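Periplasmic binding protein (Veillonella parvula, PDB 4OVK) probably captures a solute in the periplasm and delivers it to an ABC transporter. Local coordinates at residues L184-L189 with L252-W257. Residues are numbered along the deposited sequence.
Sequences LQNKNL and LEGQNW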
# COMPACT_ATOMS: atom_id res chain seq x y z
N LEU A 184 6.78 8.29 11.49
CA LEU A 184 5.78 8.89 12.36
C LEU A 184 4.39 8.78 11.73
O LEU A 184 4.19 9.22 10.60
CB LEU A 184 6.16 10.37 12.63
CG LEU A 184 5.24 11.21 13.54
CD1 LEU A 184 5.18 10.68 14.97
CD2 LEU A 184 5.71 12.67 13.55
N GLN A 185 3.45 8.15 12.44
CA GLN A 185 2.11 7.94 11.87
C GLN A 185 1.25 9.20 11.85
O GLN A 185 0.52 9.44 10.87
CB GLN A 185 1.33 6.86 12.63
CG GLN A 185 0.18 6.30 11.80
CD GLN A 185 -0.67 5.26 12.51
OE1 GLN A 185 -1.30 4.41 11.87
NE2 GLN A 185 -0.71 5.32 13.83
N ASN A 186 1.30 9.97 12.93
CA ASN A 186 0.29 11.00 13.16
C ASN A 186 0.77 12.12 14.09
O ASN A 186 1.96 12.21 14.39
CB ASN A 186 -1.00 10.35 13.68
CG ASN A 186 -0.80 9.56 14.95
OD1 ASN A 186 0.05 9.88 15.78
ND2 ASN A 186 -1.62 8.53 15.14
N LYS A 187 -0.17 12.97 14.53
CA LYS A 187 0.12 14.09 15.43
C LYS A 187 0.07 13.72 16.91
O LYS A 187 0.13 14.60 17.77
CB LYS A 187 -0.87 15.23 15.16
CG LYS A 187 -0.85 15.71 13.71
CD LYS A 187 -1.74 16.92 13.49
CE LYS A 187 -3.16 16.53 13.17
NZ LYS A 187 -3.31 15.77 11.90
N ASN A 188 -0.03 12.42 17.19
CA ASN A 188 -0.20 11.93 18.56
C ASN A 188 0.94 10.98 18.96
O ASN A 188 0.72 10.04 19.72
CB ASN A 188 -1.56 11.24 18.69
CG ASN A 188 -2.07 11.19 20.12
OD1 ASN A 188 -1.72 12.05 20.95
ND2 ASN A 188 -2.90 10.19 20.43
N LEU A 189 2.14 11.22 18.43
CA LEU A 189 3.35 10.52 18.85
C LEU A 189 3.29 9.00 18.66
O LEU A 189 3.90 8.24 19.41
CB LEU A 189 3.69 10.88 20.31
CG LEU A 189 4.04 12.35 20.54
CD1 LEU A 189 4.04 12.68 22.03
CD2 LEU A 189 5.39 12.68 19.91
N LEU A 252 2.25 21.28 16.79
CA LEU A 252 1.67 20.15 17.53
C LEU A 252 1.78 20.35 19.04
O LEU A 252 2.89 20.43 19.59
CB LEU A 252 2.33 18.84 17.10
CG LEU A 252 2.34 18.60 15.59
CD1 LEU A 252 3.06 17.30 15.26
CD2 LEU A 252 0.92 18.61 15.03
N GLU A 253 0.62 20.42 19.70
CA GLU A 253 0.55 20.67 21.15
C GLU A 253 1.28 19.62 21.96
O GLU A 253 1.15 18.43 21.70
CB GLU A 253 -0.91 20.73 21.63
CG GLU A 253 -1.45 22.13 21.83
CD GLU A 253 -2.87 22.13 22.34
OE1 GLU A 253 -3.07 22.09 23.58
OE2 GLU A 253 -3.78 22.17 21.50
N GLY A 254 2.06 20.08 22.95
CA GLY A 254 2.82 19.19 23.83
C GLY A 254 4.10 18.60 23.23
O GLY A 254 4.73 17.74 23.85
N GLN A 255 4.48 19.05 22.04
CA GLN A 255 5.63 18.49 21.35
C GLN A 255 6.57 19.59 20.91
O GLN A 255 6.14 20.61 20.39
CB GLN A 255 5.19 17.67 20.12
CG GLN A 255 4.21 16.55 20.46
CD GLN A 255 3.55 15.94 19.23
OE1 GLN A 255 4.15 15.85 18.16
NE2 GLN A 255 2.31 15.51 19.39
N ASN A 256 7.85 19.37 21.15
CA ASN A 256 8.89 20.27 20.72
C ASN A 256 9.86 19.49 19.84
O ASN A 256 10.70 18.73 20.33
CB ASN A 256 9.59 20.89 21.93
CG ASN A 256 10.61 21.95 21.54
OD1 ASN A 256 10.91 22.15 20.36
ND2 ASN A 256 11.14 22.63 22.54
N TRP A 257 9.72 19.68 18.54
CA TRP A 257 10.53 19.00 17.54
C TRP A 257 11.79 19.80 17.15
O TRP A 257 12.61 19.30 16.40
CB TRP A 257 9.67 18.73 16.29
CG TRP A 257 8.62 17.69 16.54
CD1 TRP A 257 7.36 17.89 17.02
CD2 TRP A 257 8.75 16.28 16.32
NE1 TRP A 257 6.70 16.69 17.12
CE2 TRP A 257 7.53 15.68 16.70
CE3 TRP A 257 9.78 15.46 15.85
CZ2 TRP A 257 7.30 14.31 16.62
CZ3 TRP A 257 9.56 14.09 15.77
CH2 TRP A 257 8.33 13.52 16.14
O HOH W 1 3.24 13.46 16.78
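A single amide, that of Gln-255, makes every direct and water-mediated hydrogen bond between these two loops, which lie in one lobe of the periplasmic binding protein fold. The example illustrates how a carboxamide can bridge irregular backbone by using both its ends. Gln-255 closes a type II beta turn begun at Leu-252, with Gly-254 at the positive-phi position, and its side chain reaches across so that NE2 donates to Lys-187 O at 2.9 Å. Its OE1 accepts from Trp-257 NE1 and from a water that also joins Asn-186 O and Leu-189 N. The receiving loop, which follows central strand 180-184 of a parallel sheet, is itself shaped by an Asx turn, Asn-188 N donating to Asn-186 OD1. Apolar contacts lie beside this polar bridge: Leu-184 and Leu-189 pack against the indole, which also touches helix 223-229, while Lys-187, its ammonium in a salt bridge with Asp-240, lays its aliphatic chain against Leu-252, CD to CD2 at 3.5 Å.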